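Local coordinates for protein ubiquitin-like-conjugating enzyme ATG10 (Saccharomyces cerevisiae, PDB 4EBR) that acts as an autophagic E2-like enzyme, carrying ATG12 as a thioester and catalysing its conjugation to ATG5, at the interface of chains A and B. Coordinates in Å, arbitrary orientation; residue numbers count along the deposited sequence, not the author numbering. Chains: chain A/B, Ubiquitin-like-conjugating enzyme ATG10.

Contact 1: the interface of chains A and B. Residues chain A 81, 122-124; chain B 118-119.
B:Leu118 reaches over the end of strand 119-124 of chain A and lays its two methyls against A:Leu124. CD1 of B:Leu118 lies 3.8 Å from CD2 of A:Leu124, and the two side chains cross obliquely, with CD2 of B:Leu118 also against that same A:Leu124 methyl. Beside A:Leu124, on the same face of the strand, B:Leu118 also meets A:Ile122, whose CG2 methyl sits 4.0 Å from CB of B:Leu118. That methyl points across the interface because it is the branch of A:Ile122 that stands anti to the backbone N, while CG1 runs beside the N (chi1 -66°). Behind this cluster A:Leu81, from strand 77-90, backs the group, its CD1 4.3 Å from CD1 of B:Leu118. Outward, the two chains pair as an antiparallel beta bridge between A:Asn123 and B:Asp119. The bond from the A:Asn123 backbone N to the B:Asp119 carbonyl O is weak at 3.3 Å and lies at the end of the pairing between the two 119-124 strands. B:Asp119 is poorly ordered, so its contacts are tentative. That holds at the rim too, where CB of A:Asn123 comes to 4.0 Å from CB of B:Asp119.

Contact 2: the interface of chains A and B. Residues chain A 75, 77, 79, 133; chain B 75, 77, 79, 131, 133.
This is a two-fold homodimer interface of an E2-like enzyme of the ATG10 family, in which a tyrosine pair stacks across the axis; ATG10 forms homooligomers, although the structure alone does not show that this pairing is the one used in the cell. The rings of A:Tyr75 and B:Tyr75 lie face to face, their planes 5° apart and their centroids 3.6 Å apart, while the side chains cross at about a right angle. With CG anti to the carbonyl carbon (chi1 -61° in B:Tyr75), each hydroxyl reaches the opposite subunit's His133. NE2 of A:His133 donates to OH of B:Tyr75 at 2.6 Å in a bent bond (119° at the hydrogen), the hydroxyl tilted from the imidazole plane, and the two rings meet edge-to-face. In the twin, OH of A:Tyr75 is 3.0 Å from NE2 of B:His133, a probable hydrogen bond, and water 1 joins the same hydroxyl to OG of B:Ser131. The carboxylates of A:Glu77 and B:Glu77 stand at the edges of the opposing tyrosine rings. Water 2 lies between them, 2.6 Å from OE1 of B:Glu77, and also meets both Tyr75 carbonyls; it probably eases the approach of two like charges. With an alanine in place of B:Tyr75, the face of A:Tyr75 would probably lose its stacking partner and A:His133 NE2 its hydroxyl acceptor. Off the end of the A:Tyr75 ring, CD1 of B:Leu79 lies 3.4 Å from its OH.

Contact 3: the interface of chains A and B. Residues chain A 119-122; chain B 119-122.
Strand 119-124 of chain A runs antiparallel to its copy in chain B, with A:Ile121 facing B:Ile121 at the two-fold axis. These two residues exchange a pair of backbone bonds: A:Ile121 N gives to B:Ile121 O at 2.9 Å, and B:Ile121 N returns the bond to A:Ile121 O at 3.0 Å. The first is almost straight, 178° at the hydrogen; in the second the donor is tilted from the carbonyl plane. Bridges between A:Thr120 and B:Ile122, and between A:Ile122 and B:Thr120, extend the pairing to both sides, so the edge strands make one sheet through the dimer. Side chains alternate across it. On one face the isoleucines at the axis cross, CG2 of A:Ile121 lying 4.0 Å from CD1 of B:Ile121. The other face carries the threonines and the Ile122 side chains. There the methyls CG2 of A:Thr120 and B:Thr120 meet at 3.6 Å. In both threonines this methyl is anti to the backbone N, with OG1 beside the N (chi1 -69° in A:Thr120), which turns the methyls towards each other. B:Ile122 lies side by side with A:Thr120, the two pointing the same way, and its terminal methyl lies against the threonine. CD1 of B:Ile122 is 4.1 Å from CB of A:Thr120 and 3.3 Å from its hydroxyl OG1.

Contact 1: the interface of chains A and B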
# COMPACT_ATOMS: atom_id res chain seq x y z
N LEU A 81 -5.35 -3.63 -8.44
CA LEU A 81 -4.00 -4.10 -8.73
C LEU A 81 -3.82 -4.17 -10.23
O LEU A 81 -4.70 -4.65 -10.98
CB LEU A 81 -3.74 -5.46 -8.06
CG LEU A 81 -3.78 -5.41 -6.53
CD1 LEU A 81 -3.13 -6.65 -5.96
CD2 LEU A 81 -3.08 -4.18 -5.99
N ILE A 122 2.77 -4.35 -5.26
CA ILE A 122 2.16 -5.42 -4.48
C ILE A 122 2.61 -6.76 -5.04
O ILE A 122 2.52 -7.00 -6.24
CB ILE A 122 0.63 -5.34 -4.52
CG1 ILE A 122 0.14 -4.08 -3.81
CG2 ILE A 122 0.01 -6.59 -3.89
CD1 ILE A 122 -1.33 -3.79 -4.02
N ASN A 123 3.09 -7.64 -4.16
CA ASN A 123 3.55 -8.93 -4.61
C ASN A 123 2.52 -10.01 -4.32
O ASN A 123 2.16 -10.24 -3.16
CB ASN A 123 4.88 -9.26 -3.95
CG ASN A 123 5.50 -10.53 -4.51
OD1 ASN A 123 5.13 -11.65 -4.11
ND2 ASN A 123 6.47 -10.36 -5.42
N LEU A 124 2.02 -10.63 -5.37
CA LEU A 124 1.11 -11.75 -5.21
C LEU A 124 1.88 -12.99 -5.61
O LEU A 124 2.30 -13.13 -6.76
CB LEU A 124 -0.12 -11.58 -6.10
CG LEU A 124 -1.03 -10.39 -5.78
CD1 LEU A 124 -2.11 -10.23 -6.84
CD2 LEU A 124 -1.65 -10.55 -4.40
N LEU B 118 -1.36 -7.85 2.18
CA LEU B 118 -0.55 -8.24 1.03
C LEU B 118 0.83 -7.60 1.12
O LEU B 118 1.01 -6.56 1.75
CB LEU B 118 -1.25 -7.84 -0.27
CG LEU B 118 -2.59 -8.53 -0.56
CD1 LEU B 118 -3.17 -8.13 -1.91
CD2 LEU B 118 -2.44 -10.05 -0.47
N ASP B 119 1.82 -8.27 0.54
CA ASP B 119 3.18 -7.77 0.60
C ASP B 119 3.16 -6.44 -0.11
O ASP B 119 2.54 -6.30 -1.16
CB ASP B 119 4.15 -8.73 -0.10
CG ASP B 119 4.50 -9.93 0.76
OD1 ASP B 119 4.18 -9.91 1.97
OD2 ASP B 119 5.10 -10.89 0.23

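Contact 2: the interface of chains A and B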
# COMPACT_ATOMS: atom_id res chain seq x y z
N TYR A 75 -6.80 -1.77 5.19
CA TYR A 75 -7.43 -0.46 5.09
C TYR A 75 -8.95 -0.46 4.98
O TYR A 75 -9.56 0.62 5.01
CB TYR A 75 -6.83 0.31 3.91
CG TYR A 75 -5.35 0.53 4.01
CD1 TYR A 75 -4.80 1.25 5.07
CD2 TYR A 75 -4.49 0.03 3.04
CE1 TYR A 75 -3.42 1.45 5.17
CE2 TYR A 75 -3.10 0.22 3.13
CZ TYR A 75 -2.58 0.94 4.19
OH TYR A 75 -1.22 1.15 4.30
N GLU A 77 -10.75 -1.07 2.26
CA GLU A 77 -11.02 -0.37 1.03
C GLU A 77 -10.64 -1.31 -0.10
O GLU A 77 -9.80 -2.22 0.08
CB GLU A 77 -10.19 0.90 0.96
CG GLU A 77 -10.77 2.04 1.75
CD GLU A 77 -10.02 3.36 1.54
OE1 GLU A 77 -9.79 4.07 2.55
OE2 GLU A 77 -9.68 3.68 0.37
N LEU A 79 -8.78 -2.47 -3.55
CA LEU A 79 -7.48 -2.20 -4.14
C LEU A 79 -7.54 -2.58 -5.60
O LEU A 79 -7.95 -3.69 -5.93
CB LEU A 79 -6.39 -2.99 -3.42
CG LEU A 79 -5.80 -2.36 -2.16
CD1 LEU A 79 -6.85 -2.29 -1.06
CD2 LEU A 79 -4.58 -3.13 -1.69
N HIS A 133 -3.93 4.20 -7.54
CA HIS A 133 -4.80 5.12 -6.82
C HIS A 133 -4.90 6.46 -7.51
O HIS A 133 -4.15 7.38 -7.19
CB HIS A 133 -4.24 5.38 -5.42
CG HIS A 133 -4.30 4.19 -4.52
ND1 HIS A 133 -3.16 3.60 -4.00
CD2 HIS A 133 -5.35 3.49 -4.02
CE1 HIS A 133 -3.51 2.59 -3.23
NE2 HIS A 133 -4.83 2.49 -3.23
N TYR B 75 -5.14 6.58 2.18
CA TYR B 75 -5.91 5.86 3.20
C TYR B 75 -6.24 6.67 4.45
O TYR B 75 -6.97 6.19 5.33
CB TYR B 75 -5.22 4.54 3.58
CG TYR B 75 -5.08 3.63 2.42
CD1 TYR B 75 -6.21 3.11 1.79
CD2 TYR B 75 -3.83 3.32 1.90
CE1 TYR B 75 -6.10 2.29 0.67
CE2 TYR B 75 -3.70 2.49 0.77
CZ TYR B 75 -4.83 1.97 0.17
OH TYR B 75 -4.70 1.17 -0.94
N GLU B 77 -4.26 7.44 7.07
CA GLU B 77 -3.76 6.70 8.21
C GLU B 77 -2.26 6.83 8.19
O GLU B 77 -1.67 7.06 7.12
CB GLU B 77 -4.08 5.23 8.03
CG GLU B 77 -5.39 4.80 8.57
CD GLU B 77 -5.86 3.52 7.92
OE1 GLU B 77 -6.94 3.53 7.27
OE2 GLU B 77 -5.11 2.52 8.04
N LEU B 79 1.52 5.55 7.93
CA LEU B 79 2.08 4.47 7.16
C LEU B 79 3.50 4.30 7.69
O LEU B 79 4.28 5.23 7.64
CB LEU B 79 2.05 4.83 5.69
CG LEU B 79 2.56 3.79 4.70
CD1 LEU B 79 1.82 2.48 4.89
CD2 LEU B 79 2.39 4.32 3.27
N SER B 131 6.08 -1.85 3.77
CA SER B 131 4.96 -1.34 4.52
C SER B 131 4.75 -2.23 5.75
O SER B 131 4.50 -3.42 5.63
CB SER B 131 3.73 -1.41 3.62
OG SER B 131 2.66 -0.70 4.19
N HIS B 133 2.66 -3.68 8.74
CA HIS B 133 1.26 -3.80 9.19
C HIS B 133 1.00 -4.99 10.11
O HIS B 133 0.34 -5.93 9.71
CB HIS B 133 0.34 -3.99 7.99
CG HIS B 133 0.18 -2.76 7.16
ND1 HIS B 133 -0.38 -1.60 7.66
CD2 HIS B 133 0.47 -2.51 5.87
CE1 HIS B 133 -0.40 -0.68 6.71
NE2 HIS B 133 0.11 -1.21 5.61
O HOH W 1 0.37 0.09 2.09
O HOH W 2 -8.66 3.45 5.37

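Contact 3: the interface of chains A and B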
# COMPACT_ATOMS: atom_id res chain seq x y z
N ASP A 119 4.68 5.33 -4.62
CA ASP A 119 4.52 4.27 -5.60
C ASP A 119 4.60 2.93 -4.89
O ASP A 119 5.58 2.60 -4.22
CB ASP A 119 5.50 4.36 -6.76
CG ASP A 119 4.96 3.69 -8.00
OD1 ASP A 119 4.14 4.29 -8.70
OD2 ASP A 119 5.36 2.56 -8.26
N THR A 120 3.53 2.18 -5.06
CA THR A 120 3.27 0.99 -4.29
C THR A 120 3.23 -0.22 -5.18
O THR A 120 2.49 -0.29 -6.15
CB THR A 120 1.93 1.10 -3.56
OG1 THR A 120 2.04 2.10 -2.55
CG2 THR A 120 1.57 -0.19 -2.90
N ILE A 121 4.05 -1.19 -4.83
CA ILE A 121 4.16 -2.41 -5.59
C ILE A 121 3.58 -3.47 -4.69
O ILE A 121 3.82 -3.46 -3.48
CB ILE A 121 5.63 -2.70 -5.89
CG1 ILE A 121 6.19 -1.65 -6.86
CG2 ILE A 121 5.82 -4.08 -6.42
CD1 ILE A 121 6.96 -0.50 -6.15
N ILE A 122 2.77 -4.35 -5.26
CA ILE A 122 2.16 -5.42 -4.48
C ILE A 122 2.61 -6.76 -5.04
O ILE A 122 2.52 -7.00 -6.24
CB ILE A 122 0.63 -5.34 -4.52
CG1 ILE A 122 0.14 -4.08 -3.81
CG2 ILE A 122 0.01 -6.59 -3.89
CD1 ILE A 122 -1.33 -3.79 -4.02
N ASP B 119 1.82 -8.27 0.54
CA ASP B 119 3.18 -7.77 0.60
C ASP B 119 3.16 -6.44 -0.11
O ASP B 119 2.54 -6.30 -1.16
CB ASP B 119 4.15 -8.73 -0.10
CG ASP B 119 4.50 -9.93 0.76
OD1 ASP B 119 4.18 -9.91 1.97
OD2 ASP B 119 5.10 -10.89 0.23
N THR B 120 3.82 -5.45 0.47
CA THR B 120 3.75 -4.12 -0.09
C THR B 120 5.06 -3.39 0.00
O THR B 120 5.52 -3.01 1.07
CB THR B 120 2.68 -3.33 0.65
OG1 THR B 120 1.44 -4.00 0.48
CG2 THR B 120 2.55 -1.96 0.08
N ILE B 121 5.65 -3.17 -1.15
CA ILE B 121 6.90 -2.46 -1.22
C ILE B 121 6.52 -1.04 -1.58
O ILE B 121 5.69 -0.82 -2.46
CB ILE B 121 7.80 -3.04 -2.32
CG1 ILE B 121 8.06 -4.51 -2.06
CG2 ILE B 121 9.10 -2.31 -2.39
CD1 ILE B 121 7.17 -5.45 -2.92
N ILE B 122 7.09 -0.08 -0.86
CA ILE B 122 6.90 1.33 -1.20
C ILE B 122 8.22 1.81 -1.75
O ILE B 122 9.25 1.64 -1.10
CB ILE B 122 6.58 2.21 0.02
CG1 ILE B 122 5.29 1.77 0.71
CG2 ILE B 122 6.56 3.67 -0.37
CD1 ILE B 122 4.21 1.33 -0.20

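Contacts 1 and 3 lie along the same strand pairing: their C-alpha centres are about 7 Å apart, and they share A:Ile122 and B:Asp119. Contact 3 holds the two-fold centre of the joined 119-124 strands, and contact 1 continues that pairing to one end, adding A:Leu81 of strand 77-90. The same strand brings Glu77 and Leu79 to contact 2, whose centre is about 12 Å from contact 1 and 10 Å from contact 3. Contact 2 is about 10 Å from the catalytic B:Cys135, so dimerisation through the tyrosine stack may influence access to the thioester site.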